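Nicking enzyme (Staphylococcus aureus, PDB 4HTE) probably nicks plasmid DNA at the origin of transfer as a conjugative relaxase, this chain being the all-helical C-terminal domain that follows the relaxase part. Local coordinates at residues E47-L51 with R77-L81; A144-L148 with I217-Y221; F169-L173 with Y203-L208. Residue numbers count along the deposited sequence, not the author numbering.

Contact 1 (E47-L51 with R77-L81); sequences ENERL and RQKKL
Both segments are continuous alpha-helix, E47-L51 inside helix 41-58 and R77-L81 inside helix 64-99, and they form an antiparallel helix pair of the middle helical domain. The N-to-C directions differ by 159° (signed crossing -159°), the axes come no closer than 10.8 Å, and the register is set by the CA atoms of N48 and Q78, 7.2 Å apart. E47, L51, R77 and L81 send their CA-to-CB bonds toward the partner, one turn apart on each helix; the two leucines pack on aliphatic parts of the polar residues they face. L51 (chi1 -111°, between wells) lays CD2 3.5 Å from R77 CB and 3.9 Å from Q78 CG; L81 (m) brings CD1 to 4.0 Å from E47 CB and 3.9 Å from the backbone N of N48. The charged ends form a salt-bridge network in which E47 (chi1 t, chi2 p) lies between two arginines, R77 across the interface and R50 (chi1 t) one turn along its own helix. The E47-R77 pair is modelled too tightly for its length to be trusted. R77 NH2 gives a weak hydrogen bond to L35 O of helix 22-35. R77 NH1 and R50 NH1, like charges, lie 3.9 Å apart.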
loop_
_atom_site.group_PDB
_atom_site.type_symbol
_atom_site.label_atom_id
_atom_site.label_comp_id
_atom_site.label_asym_id
_atom_site.label_seq_id
_atom_site.Cartn_x
_atom_site.Cartn_y
_atom_site.Cartn_z
ATOM N N GLU A 47 -10.624 10.023 -2.442
ATOM C CA GLU A 47 -12.069 10.086 -2.271
ATOM C C GLU A 47 -12.768 9.057 -3.147
ATOM O O GLU A 47 -13.742 8.435 -2.726
ATOM C CB GLU A 47 -12.588 11.482 -2.614
ATOM C CG GLU A 47 -14.072 11.673 -2.342
ATOM C CD GLU A 47 -14.378 11.818 -0.866
ATOM O OE1 GLU A 47 -13.497 11.495 -0.042
ATOM O OE2 GLU A 47 -15.497 12.257 -0.528
ATOM N N ASN A 48 -12.271 8.881 -4.367
ATOM C CA ASN A 48 -12.870 7.930 -5.296
ATOM C C ASN A 48 -12.861 6.520 -4.720
ATOM O O ASN A 48 -13.856 5.804 -4.797
ATOM C CB ASN A 48 -12.139 7.948 -6.640
ATOM C CG ASN A 48 -13.002 7.425 -7.777
ATOM O OD1 ASN A 48 -14.202 7.692 -7.825
ATOM N ND2 ASN A 48 -12.398 6.671 -8.690
ATOM N N GLU A 49 -11.729 6.125 -4.146
ATOM C CA GLU A 49 -11.601 4.818 -3.516
ATOM C C GLU A 49 -12.505 4.727 -2.292
ATOM O O GLU A 49 -13.161 3.710 -2.063
ATOM C CB GLU A 49 -10.149 4.568 -3.114
ATOM C CG GLU A 49 -9.200 4.464 -4.296
ATOM C CD GLU A 49 -8.383 3.188 -4.297
ATOM O OE1 GLU A 49 -8.350 2.490 -3.262
ATOM O OE2 GLU A 49 -7.769 2.888 -5.342
ATOM N N ARG A 50 -12.531 5.801 -1.510
ATOM C CA ARG A 50 -13.363 5.861 -0.314
ATOM C C ARG A 50 -14.833 5.736 -0.688
ATOM O O ARG A 50 -15.603 5.069 0.002
ATOM C CB ARG A 50 -13.135 7.176 0.436
ATOM C CG ARG A 50 -13.945 7.293 1.722
ATOM C CD ARG A 50 -14.284 8.728 2.046
ATOM N NE ARG A 50 -15.557 8.820 2.755
ATOM C CZ ARG A 50 -16.440 9.801 2.595
ATOM N NH1 ARG A 50 -16.199 10.791 1.750
ATOM N NH2 ARG A 50 -17.572 9.791 3.281
ATOM N N LEU A 51 -15.214 6.380 -1.787
ATOM C CA LEU A 51 -16.607 6.400 -2.226
ATOM C C LEU A 51 -17.012 5.077 -2.867
ATOM O O LEU A 51 -18.141 4.618 -2.697
ATOM C CB LEU A 51 -16.848 7.555 -3.200
ATOM C CG LEU A 51 -17.725 8.693 -2.673
ATOM C CD1 LEU A 51 -17.221 9.230 -1.342
ATOM C CD2 LEU A 51 -17.800 9.811 -3.697
ATOM N N ARG A 77 -21.636 13.071 -5.657
ATOM C CA ARG A 77 -20.226 13.361 -5.421
ATOM C C ARG A 77 -19.340 12.875 -6.566
ATOM O O ARG A 77 -18.523 13.632 -7.088
ATOM C CB ARG A 77 -19.768 12.735 -4.104
ATOM C CG ARG A 77 -20.153 13.544 -2.882
ATOM C CD ARG A 77 -19.562 12.959 -1.616
ATOM N NE ARG A 77 -19.404 13.973 -0.576
ATOM C CZ ARG A 77 -18.245 14.380 -0.061
ATOM N NH1 ARG A 77 -17.091 13.860 -0.459
ATOM N NH2 ARG A 77 -18.237 15.315 0.876
ATOM N N GLN A 78 -19.500 11.612 -6.952
ATOM C CA GLN A 78 -18.726 11.052 -8.055
ATOM C C GLN A 78 -18.858 11.953 -9.279
ATOM O O GLN A 78 -17.890 12.177 -10.006
ATOM C CB GLN A 78 -19.193 9.625 -8.375
ATOM C CG GLN A 78 -18.872 8.604 -7.277
ATOM C CD GLN A 78 -19.480 7.232 -7.533
ATOM O OE1 GLN A 78 -20.462 7.101 -8.265
ATOM N NE2 GLN A 78 -18.894 6.200 -6.926
ATOM N N LYS A 79 -20.060 12.482 -9.487
ATOM C CA LYS A 79 -20.316 13.392 -10.598
ATOM C C LYS A 79 -19.506 14.668 -10.417
ATOM O O LYS A 79 -19.100 15.303 -11.391
ATOM C CB LYS A 79 -21.807 13.724 -10.688
ATOM N N LYS A 80 -19.279 15.046 -9.164
ATOM C CA LYS A 80 -18.470 16.220 -8.863
ATOM C C LYS A 80 -16.990 15.957 -9.132
ATOM O O LYS A 80 -16.312 16.779 -9.748
ATOM C CB LYS A 80 -18.665 16.670 -7.412
ATOM C CG LYS A 80 -20.077 17.118 -7.078
ATOM C CD LYS A 80 -20.108 17.888 -5.768
ATOM C CE LYS A 80 -21.170 18.978 -5.770
ATOM N NZ LYS A 80 -22.433 18.549 -5.111
ATOM N N LEU A 81 -16.495 14.811 -8.670
ATOM C CA LEU A 81 -15.103 14.442 -8.897
ATOM C C LEU A 81 -14.787 14.520 -10.385
ATOM O O LEU A 81 -13.703 14.950 -10.780
ATOM C CB LEU A 81 -14.820 13.025 -8.393
ATOM C CG LEU A 81 -15.017 12.728 -6.903
ATOM C CD1 LEU A 81 -13.931 11.778 -6.417
ATOM C CD2 LEU A 81 -15.031 13.995 -6.067
#

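Contact 2 (A144-L148 with I217-Y221); sequences AQISL and ILEDY
Helix 130-152 contributes A144-L148 and helix 198-227 contributes I217-Y221, both regular alpha-helix running antiparallel: 150° between directions, signed crossing -150°, axes 10.0 Å apart at closest. The nearest CA atoms are those of A144 and Y221, at 5.9 Å, an approach helped by the small alanine.

Apolar packing does most of the work. A144 CB touches Y221 CD1 at 3.4 Å and I217 CG2 at 3.8 Å. One turn on, L148 (chi1 m, chi2 t) sets CG 3.9 Å from I217 CG2, and its CD1 lies 3.6 Å from L218 CD1 and 4.3 Å from Y221 CD2. I217, also m then t, extends CD1 to 3.8 Å from S147 CB.

The single hydrogen bond across the pair runs from Y221 OH to Q145 OE1, a short 2.5 Å; chi1 t places the tyrosine ring beside A144 so that its hydroxyl reaches Q145 OE1, which lies at the ring edge. S147 OG looks elsewhere, bonding to E49 and Y45 of helix 41-58.

With L218 also resting on L159 and I162 of helix 159-179, this is an antiparallel helix pair in the interior of a helical bundle, close to the centre of the chain.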
loop_
_atom_site.group_PDB
_atom_site.type_symbol
_atom_site.label_atom_id
_atom_site.label_comp_id
_atom_site.label_asym_id
_atom_site.label_seq_id
_atom_site.Cartn_x
_atom_site.Cartn_y
_atom_site.Cartn_z
ATOM N N ALA A 144 -0.620 3.734 -5.093
ATOM C CA ALA A 144 -0.627 2.372 -4.573
ATOM C C ALA A 144 -0.764 2.380 -3.057
ATOM O O ALA A 144 -1.607 1.680 -2.499
ATOM C CB ALA A 144 0.641 1.653 -4.972
ATOM N N GLN A 145 0.081 3.166 -2.399
ATOM C CA GLN A 145 0.043 3.298 -0.948
ATOM C C GLN A 145 -1.376 3.553 -0.464
ATOM O O GLN A 145 -1.881 2.845 0.406
ATOM C CB GLN A 145 0.948 4.444 -0.498
ATOM C CG GLN A 145 2.154 4.011 0.312
ATOM C CD GLN A 145 3.424 4.740 -0.092
ATOM O OE1 GLN A 145 4.508 4.156 -0.102
ATOM N NE2 GLN A 145 3.300 6.024 -0.420
ATOM N N ILE A 146 -2.021 4.565 -1.035
ATOM C CA ILE A 146 -3.351 4.964 -0.596
ATOM C C ILE A 146 -4.351 3.826 -0.763
ATOM O O ILE A 146 -5.130 3.540 0.145
ATOM C CB ILE A 146 -3.849 6.198 -1.365
ATOM C CG1 ILE A 146 -2.912 7.381 -1.116
ATOM C CG2 ILE A 146 -5.269 6.554 -0.945
ATOM C CD1 ILE A 146 -3.382 8.669 -1.729
ATOM N N SER A 147 -4.319 3.171 -1.918
ATOM C CA SER A 147 -5.253 2.090 -2.204
ATOM C C SER A 147 -5.110 0.949 -1.209
ATOM O O SER A 147 -6.084 0.536 -0.579
ATOM C CB SER A 147 -5.030 1.558 -3.618
ATOM O OG SER A 147 -5.424 2.512 -4.586
ATOM N N LEU A 148 -3.891 0.442 -1.078
ATOM C CA LEU A 148 -3.620 -0.703 -0.216
ATOM C C LEU A 148 -3.950 -0.400 1.244
ATOM O O LEU A 148 -4.539 -1.228 1.939
ATOM C CB LEU A 148 -2.157 -1.130 -0.350
ATOM C CG LEU A 148 -1.740 -1.570 -1.756
ATOM C CD1 LEU A 148 -0.236 -1.759 -1.851
ATOM C CD2 LEU A 148 -2.463 -2.851 -2.147
ATOM N N ILE A 217 -1.958 -4.487 -7.558
ATOM C CA ILE A 217 -1.430 -3.183 -7.184
ATOM C C ILE A 217 -0.085 -3.348 -6.486
ATOM O O ILE A 217 0.908 -2.738 -6.879
ATOM C CB ILE A 217 -2.390 -2.437 -6.239
ATOM C CG1 ILE A 217 -3.655 -2.016 -6.991
ATOM C CG2 ILE A 217 -1.701 -1.223 -5.638
ATOM C CD1 ILE A 217 -4.658 -1.275 -6.139
ATOM N N LEU A 218 -0.068 -4.182 -5.450
ATOM C CA LEU A 218 1.142 -4.442 -4.680
ATOM C C LEU A 218 2.317 -4.758 -5.595
ATOM O O LEU A 218 3.384 -4.154 -5.483
ATOM C CB LEU A 218 0.915 -5.614 -3.722
ATOM C CG LEU A 218 1.970 -5.776 -2.626
ATOM C CD1 LEU A 218 1.761 -4.725 -1.546
ATOM C CD2 LEU A 218 1.944 -7.177 -2.037
ATOM N N GLU A 219 2.115 -5.715 -6.498
ATOM C CA GLU A 219 3.161 -6.138 -7.423
ATOM C C GLU A 219 3.741 -4.945 -8.178
ATOM O O GLU A 219 4.957 -4.825 -8.319
ATOM C CB GLU A 219 2.615 -7.174 -8.407
ATOM C CG GLU A 219 3.618 -7.617 -9.461
ATOM C CD GLU A 219 3.644 -9.124 -9.651
ATOM O OE1 GLU A 219 2.586 -9.769 -9.490
ATOM O OE2 GLU A 219 4.727 -9.665 -9.957
ATOM N N ASP A 220 2.870 -4.065 -8.658
ATOM C CA ASP A 220 3.308 -2.851 -9.334
ATOM C C ASP A 220 4.045 -1.945 -8.352
ATOM O O ASP A 220 5.121 -1.428 -8.647
ATOM C CB ASP A 220 2.108 -2.108 -9.928
ATOM C CG ASP A 220 1.385 -2.916 -10.988
ATOM O OD1 ASP A 220 2.042 -3.729 -11.671
ATOM O OD2 ASP A 220 0.157 -2.736 -11.141
ATOM N N TYR A 221 3.451 -1.768 -7.176
ATOM C CA TYR A 221 4.009 -0.917 -6.133
ATOM C C TYR A 221 5.396 -1.390 -5.711
ATOM O O TYR A 221 6.248 -0.583 -5.341
ATOM C CB TYR A 221 3.065 -0.905 -4.931
ATOM C CG TYR A 221 3.598 -0.209 -3.698
ATOM C CD1 TYR A 221 3.730 1.172 -3.656
ATOM C CD2 TYR A 221 3.942 -0.934 -2.566
ATOM C CE1 TYR A 221 4.208 1.809 -2.522
ATOM C CE2 TYR A 221 4.418 -0.310 -1.432
ATOM C CZ TYR A 221 4.549 1.060 -1.413
ATOM O OH TYR A 221 5.024 1.679 -0.279
#

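Contact 3 (F169-L173 with Y203-L208); sequences FADKL and YYTNKL
Two alpha-helical segments, F169-L173 of helix 159-179 and Y203-L208 of helix 198-227, cross antiparallel at 151° (signed -151°) with the axes 9.0 Å apart at closest approach; F169 and Y204 mark the register, CA to CA 5.8 Å. The main bump is F169 (chi1 m), whose ring drops into the hollow between Y203, Y204 and K207. K207 CB covers one face of that ring, 3.9 Å from its centroid in a CH-pi contact; K207 CE comes to 3.4 Å from F169 CZ, Y204 CD1 to 3.7 Å from F169 CD1 at the ring edge, and, behind the ring, L208 CD2 to 3.9 Å from F169 CB.

Y204 (chi1 m) is the answering bump. Its ring fits beside the turn of K172 and L173: K172 CB stands over the face, 3.8 Å from the centroid and 3° off the normal, and L173 CG lies 4.1 Å from Y204 CB. L208 (m, t) fills the remaining gap, with CD2 3.7 Å from A170 N and CD1 4.3 Å from L173 CD1.

No hydrogen bond or salt bridge joins the segments. The lysines contribute methylene carbons to aromatic faces, so cohesion here rests on dispersion and shape, and the K207 ammonium makes a long, weak ion pair with D53 of helix 41-58.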
loop_
_atom_site.group_PDB
_atom_site.type_symbol
_atom_site.label_atom_id
_atom_site.label_comp_id
_atom_site.label_asym_id
_atom_site.label_seq_id
_atom_site.Cartn_x
_atom_site.Cartn_y
_atom_site.Cartn_z
ATOM N N PHE A 169 -12.681 -12.977 4.409
ATOM C CA PHE A 169 -13.929 -12.899 3.658
ATOM C C PHE A 169 -14.272 -14.223 2.981
ATOM O O PHE A 169 -15.444 -14.548 2.801
ATOM C CB PHE A 169 -13.867 -11.769 2.630
ATOM C CG PHE A 169 -14.081 -10.409 3.225
ATOM C CD1 PHE A 169 -15.342 -10.017 3.646
ATOM C CD2 PHE A 169 -13.026 -9.526 3.368
ATOM C CE1 PHE A 169 -15.546 -8.768 4.200
ATOM C CE2 PHE A 169 -13.225 -8.272 3.920
ATOM C CZ PHE A 169 -14.486 -7.894 4.336
ATOM N N ALA A 170 -13.249 -14.985 2.611
ATOM C CA ALA A 170 -13.465 -16.315 2.056
ATOM C C ALA A 170 -14.202 -17.157 3.088
ATOM O O ALA A 170 -15.129 -17.898 2.758
ATOM C CB ALA A 170 -12.141 -16.961 1.692
ATOM N N ASP A 171 -13.784 -17.032 4.342
ATOM C CA ASP A 171 -14.424 -17.744 5.437
ATOM C C ASP A 171 -15.850 -17.245 5.631
ATOM O O ASP A 171 -16.775 -18.035 5.808
ATOM C CB ASP A 171 -13.627 -17.563 6.727
ATOM C CG ASP A 171 -14.240 -18.305 7.895
ATOM O OD1 ASP A 171 -15.035 -17.694 8.642
ATOM O OD2 ASP A 171 -13.931 -19.503 8.063
ATOM N N LYS A 172 -16.020 -15.927 5.603
ATOM C CA LYS A 172 -17.339 -15.325 5.734
ATOM C C LYS A 172 -18.283 -15.901 4.691
ATOM O O LYS A 172 -19.473 -16.075 4.949
ATOM C CB LYS A 172 -17.250 -13.810 5.563
ATOM C CG LYS A 172 -16.574 -13.103 6.719
ATOM C CD LYS A 172 -17.589 -12.570 7.712
ATOM C CE LYS A 172 -17.208 -12.920 9.137
ATOM N NZ LYS A 172 -18.172 -12.343 10.111
ATOM N N LEU A 173 -17.742 -16.200 3.513
ATOM C CA LEU A 173 -18.543 -16.735 2.419
ATOM C C LEU A 173 -18.934 -18.181 2.705
ATOM O O LEU A 173 -20.114 -18.517 2.739
ATOM C CB LEU A 173 -17.775 -16.659 1.097
ATOM C CG LEU A 173 -18.506 -16.110 -0.134
ATOM C CD1 LEU A 173 -17.925 -16.728 -1.394
ATOM C CD2 LEU A 173 -20.008 -16.342 -0.083
ATOM N N TYR A 203 -21.713 -9.153 -1.445
ATOM C CA TYR A 203 -20.746 -8.275 -0.804
ATOM C C TYR A 203 -19.426 -9.016 -0.616
ATOM O O TYR A 203 -18.391 -8.591 -1.123
ATOM C CB TYR A 203 -21.292 -7.786 0.539
ATOM C CG TYR A 203 -20.402 -6.789 1.247
ATOM C CD1 TYR A 203 -20.198 -5.517 0.726
ATOM C CD2 TYR A 203 -19.779 -7.114 2.444
ATOM C CE1 TYR A 203 -19.387 -4.600 1.372
ATOM C CE2 TYR A 203 -18.968 -6.205 3.099
ATOM C CZ TYR A 203 -18.776 -4.949 2.561
ATOM O OH TYR A 203 -17.970 -4.041 3.210
ATOM N N TYR A 204 -19.472 -10.137 0.097
ATOM C CA TYR A 204 -18.282 -10.946 0.333
ATOM C C TYR A 204 -17.618 -11.316 -0.988
ATOM O O TYR A 204 -16.408 -11.164 -1.154
ATOM C CB TYR A 204 -18.643 -12.219 1.108
ATOM C CG TYR A 204 -19.291 -11.967 2.454
ATOM C CD1 TYR A 204 -18.955 -10.853 3.215
ATOM C CD2 TYR A 204 -20.243 -12.843 2.964
ATOM C CE1 TYR A 204 -19.546 -10.619 4.443
ATOM C CE2 TYR A 204 -20.840 -12.616 4.192
ATOM C CZ TYR A 204 -20.487 -11.503 4.926
ATOM O OH TYR A 204 -21.077 -11.270 6.149
ATOM N N THR A 205 -18.419 -11.798 -1.931
ATOM C CA THR A 205 -17.896 -12.235 -3.214
ATOM C C THR A 205 -17.090 -11.113 -3.859
ATOM O O THR A 205 -16.010 -11.343 -4.401
ATOM C CB THR A 205 -19.028 -12.654 -4.162
ATOM O OG1 THR A 205 -20.069 -13.290 -3.410
ATOM C CG2 THR A 205 -18.508 -13.614 -5.213
ATOM N N ASN A 206 -17.619 -9.898 -3.785
ATOM C CA ASN A 206 -16.958 -8.743 -4.374
ATOM C C ASN A 206 -15.656 -8.435 -3.645
ATOM O O ASN A 206 -14.632 -8.168 -4.271
ATOM C CB ASN A 206 -17.883 -7.527 -4.341
ATOM C CG ASN A 206 -17.415 -6.414 -5.256
ATOM O OD1 ASN A 206 -16.853 -5.415 -4.804
ATOM N ND2 ASN A 206 -17.640 -6.581 -6.555
ATOM N N LYS A 207 -15.700 -8.484 -2.317
ATOM C CA LYS A 207 -14.517 -8.229 -1.504
ATOM C C LYS A 207 -13.373 -9.155 -1.901
ATOM O O LYS A 207 -12.206 -8.778 -1.818
ATOM C CB LYS A 207 -14.827 -8.404 -0.011
ATOM C CG LYS A 207 -15.833 -7.405 0.550
ATOM C CD LYS A 207 -15.305 -5.980 0.526
ATOM C CE LYS A 207 -14.701 -5.584 1.859
ATOM N NZ LYS A 207 -14.276 -4.159 1.859
ATOM N N LEU A 208 -13.700 -10.370 -2.327
ATOM C CA LEU A 208 -12.667 -11.296 -2.770
ATOM C C LEU A 208 -11.931 -10.711 -3.973
ATOM O O LEU A 208 -10.707 -10.800 -4.065
ATOM C CB LEU A 208 -13.257 -12.665 -3.114
ATOM C CG LEU A 208 -13.871 -13.451 -1.954
ATOM C CD1 LEU A 208 -14.191 -14.856 -2.407
ATOM C CD2 LEU A 208 -12.939 -13.488 -0.755
#

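How the contacts relate
Contacts 2 and 3 share helix 198-227, which pairs with helix 159-179 in contact 3 and, further along, with helix 130-152 in contact 2. Their centres are 21 Å apart, and contact 3 is nested inside the chain loop that contact 2 closes. Contact 1 comes earlier in the chain and is complete before either begins. It nevertheless touches contact 2, whose centre is 19 Å away, through a probable hydrogen bond of 2.5 Å between E49 OE2 and S147 OG. Contacts 1 and 3 have centres 24 Å apart and nearest atoms about 9 Å apart. All three lie away from the calcium-site residues D320 and D328.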